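Local atomic coordinates of proline dehydrogenase (Bradyrhizobium japonicum USDA 110, PDB entry 3HAZ), a protein that probably oxidises proline to glutamate in two steps, using an FAD-dependent proline dehydrogenase and an NAD-dependent aldehyde dehydrogenase joined in one chain. Residues 400-405 with 415-420. Residues are numbered along the deposited sequence; the frame is centred on the assembly and turned at random.
Sequences LTVATV and FEFQRL. With FAD (flavin-adenine dinucleotide), chain C.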
# COMPACT_ATOMS: atom_id res chain seq x y z
N LEU A 400 -7.92 37.23 19.56
CA LEU A 400 -7.37 36.45 20.66
C LEU A 400 -6.10 37.11 21.20
O LEU A 400 -5.89 37.19 22.41
CB LEU A 400 -7.06 35.02 20.21
CG LEU A 400 -6.47 34.11 21.29
CD1 LEU A 400 -7.41 34.00 22.49
CD2 LEU A 400 -6.15 32.73 20.73
N THR A 401 -5.25 37.59 20.29
CA THR A 401 -4.03 38.27 20.70
C THR A 401 -4.39 39.51 21.51
O THR A 401 -3.82 39.75 22.58
CB THR A 401 -3.17 38.68 19.49
OG1 THR A 401 -2.95 37.53 18.66
CG2 THR A 401 -1.83 39.25 19.94
N VAL A 402 -5.34 40.29 21.00
CA VAL A 402 -5.78 41.50 21.70
C VAL A 402 -6.31 41.16 23.09
O VAL A 402 -5.88 41.74 24.08
CB VAL A 402 -6.87 42.27 20.92
CG1 VAL A 402 -7.45 43.37 21.80
CG2 VAL A 402 -6.30 42.87 19.63
N ALA A 403 -7.25 40.21 23.16
CA ALA A 403 -7.86 39.83 24.44
C ALA A 403 -6.83 39.33 25.44
O ALA A 403 -6.96 39.56 26.64
CB ALA A 403 -8.93 38.75 24.22
N THR A 404 -5.81 38.65 24.93
CA THR A 404 -4.79 38.05 25.79
C THR A 404 -3.84 39.11 26.33
O THR A 404 -3.45 39.07 27.50
CB THR A 404 -4.02 36.94 25.06
OG1 THR A 404 -4.93 35.91 24.65
CG2 THR A 404 -2.94 36.34 25.96
N VAL A 405 -3.47 40.06 25.48
CA VAL A 405 -2.60 41.16 25.92
C VAL A 405 -3.32 42.04 26.94
O VAL A 405 -2.72 42.50 27.91
CB VAL A 405 -2.08 42.01 24.73
CG1 VAL A 405 -1.40 43.27 25.23
CG2 VAL A 405 -1.14 41.19 23.87
N PHE A 415 -0.08 51.85 27.69
CA PHE A 415 0.13 51.15 26.42
C PHE A 415 -1.03 51.45 25.47
O PHE A 415 -2.04 52.04 25.86
CB PHE A 415 0.28 49.64 26.65
CG PHE A 415 -1.01 48.95 27.05
CD1 PHE A 415 -1.78 48.30 26.10
CD2 PHE A 415 -1.44 48.96 28.37
CE1 PHE A 415 -2.96 47.66 26.46
CE2 PHE A 415 -2.62 48.34 28.73
CZ PHE A 415 -3.38 47.69 27.78
N GLU A 416 -0.87 51.06 24.21
CA GLU A 416 -1.96 51.18 23.24
C GLU A 416 -1.97 49.96 22.34
O GLU A 416 -1.01 49.17 22.32
CB GLU A 416 -1.80 52.46 22.40
CG GLU A 416 -0.66 52.36 21.37
CD GLU A 416 -0.40 53.66 20.62
OE1 GLU A 416 -0.88 54.72 21.06
OE2 GLU A 416 0.30 53.61 19.58
N PHE A 417 -3.06 49.79 21.60
CA PHE A 417 -3.08 48.85 20.49
C PHE A 417 -2.95 49.66 19.20
O PHE A 417 -3.14 50.87 19.20
CB PHE A 417 -4.39 48.04 20.49
CG PHE A 417 -4.50 47.08 21.63
CD1 PHE A 417 -5.26 47.39 22.75
CD2 PHE A 417 -3.83 45.86 21.60
CE1 PHE A 417 -5.36 46.50 23.81
CE2 PHE A 417 -3.93 44.97 22.65
CZ PHE A 417 -4.69 45.29 23.76
N GLN A 418 -2.62 48.98 18.10
CA GLN A 418 -2.59 49.64 16.80
C GLN A 418 -3.23 48.78 15.72
O GLN A 418 -3.33 47.56 15.85
CB GLN A 418 -1.16 49.99 16.38
CG GLN A 418 -0.38 50.80 17.38
CD GLN A 418 0.95 51.23 16.82
OE1 GLN A 418 1.49 50.59 15.92
NE2 GLN A 418 1.49 52.33 17.36
N ARG A 419 -3.64 49.44 14.65
CA ARG A 419 -4.24 48.76 13.52
C ARG A 419 -4.04 49.59 12.26
O ARG A 419 -3.76 50.79 12.32
CB ARG A 419 -5.74 48.58 13.75
CG ARG A 419 -6.54 49.88 13.66
CD ARG A 419 -8.03 49.59 13.67
NE ARG A 419 -8.82 50.76 13.32
CZ ARG A 419 -9.42 50.94 12.14
NH1 ARG A 419 -10.10 52.05 11.92
NH2 ARG A 419 -9.32 50.01 11.19
N LEU A 420 -4.21 48.94 11.11
CA LEU A 420 -4.12 49.62 9.82
C LEU A 420 -5.52 49.94 9.30
O LEU A 420 -6.41 49.09 9.33
CB LEU A 420 -3.38 48.73 8.82
CG LEU A 420 -2.77 49.45 7.61
CD1 LEU A 420 -1.75 50.48 8.06
CD2 LEU A 420 -2.15 48.44 6.66
PA FAD C . -2.39 37.03 12.61
O1A FAD C . -3.38 36.34 11.51
O2A FAD C . -2.71 36.63 13.98
O5B FAD C . -0.86 36.56 12.29
C5B FAD C . -0.38 36.73 10.99
C4B FAD C . 1.14 36.52 10.97
O4B FAD C . 1.76 35.40 11.80
C3B FAD C . 2.05 36.95 9.98
O3B FAD C . 1.93 38.27 9.48
C2B FAD C . 3.37 36.40 10.45
O2B FAD C . 4.26 37.31 11.07
C1B FAD C . 3.04 35.19 11.24
N9A FAD C . 3.00 33.91 10.55
C8A FAD C . 2.14 33.51 9.54
N7A FAD C . 2.45 32.21 9.23
C5A FAD C . 3.51 31.81 10.07
C6A FAD C . 4.27 30.52 10.20
N6A FAD C . 3.95 29.38 9.35
N1A FAD C . 5.24 30.40 11.09
C2A FAD C . 5.56 31.49 11.93
N3A FAD C . 4.83 32.73 11.80
C4A FAD C . 3.82 32.84 10.88
N1 FAD C . 5.57 44.01 10.40
C2 FAD C . 6.92 44.14 10.19
O2 FAD C . 7.66 43.04 9.81
N3 FAD C . 7.54 45.43 10.32
C4 FAD C . 6.79 46.52 10.66
O4 FAD C . 7.41 47.76 10.86
C4X FAD C . 5.38 46.38 10.89
N5 FAD C . 4.55 47.57 11.27
C5X FAD C . 3.16 47.41 11.48
C6 FAD C . 2.34 48.58 11.84
C7 FAD C . 0.95 48.42 12.06
C7M FAD C . 0.12 49.64 12.41
C8 FAD C . 0.32 47.09 11.92
C8M FAD C . -1.19 46.89 12.15
C9 FAD C . 1.10 45.98 11.58
C9A FAD C . 2.55 46.13 11.34
N10 FAD C . 3.37 44.98 10.97
C10 FAD C . 4.79 45.14 10.76
C1' FAD C . 2.83 43.58 10.98
C2' FAD C . 2.28 43.05 9.64
O2' FAD C . 2.06 44.13 8.74
C3' FAD C . 1.00 42.23 9.91
O3' FAD C . -0.10 43.11 10.14
C4' FAD C . 1.15 41.26 11.13
O4' FAD C . 2.29 40.48 11.19
C5' FAD C . -0.14 40.42 11.36
O5' FAD C . -0.27 39.97 12.69
P FAD C . -1.81 39.76 13.29
O1P FAD C . -1.73 39.36 14.90
O2P FAD C . -2.59 40.99 13.06
O3P FAD C . -2.52 38.63 12.36
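Phe417 CG is anti to its carbonyl carbon and beside the backbone N (chi1 -69°), which sends the ring from strand 416-420 onto helix 399-409, where Val402 and Val405 each hold CG1 anti to the backbone N, which brings it to the ring. Strand 390-395, helix 399-409 and strand 416-420 form one beta-alpha-beta unit of the proline dehydrogenase TIM barrel, and this ring lies in the layer between helix and sheet. Val402 CG1 lies over one face of Phe417, off centre toward the rim, in a CH-pi contact 4.1 Å from the ring centroid and 20° from the ring normal. Val405, one helical turn on, comes in obliquely, its CG1 4.0 Å from Phe417 CE2. The distal end of the ring thus sits against two consecutive turns, and no hydrogen bond joins the segments. Around this buried contact, Phe394 of strand 390-395 touches both Val405 and Phe417, while Tyr428 and Leu431 of helix 425-434 pack on Val402.

The next residue, Gln418, lines the FAD pocket. Gln418 NE2 donates to Glu416 OE2 over 2.8 Å at a nearly straight 172°, with the acceptor close to the amide plane. Glu416 OE2 also forms a salt bridge with Arg441, and Gln418 OE1 accepts from Arg341 NE; with both ends of the amide bonded, its rotation is probably fixed. Gln418 OE1 lies 3.9 Å from methyl C7M of the FAD, and farther along the strand Leu420 N is 3.8 Å from the other ring methyl, C8M. On the helix, Thr404 N and Thr404 OG1 reach Leu400 O from opposite faces of its carbonyl plane, the hydrogen bond from Thr404 OG1 to Leu400 O measuring 2.8 Å.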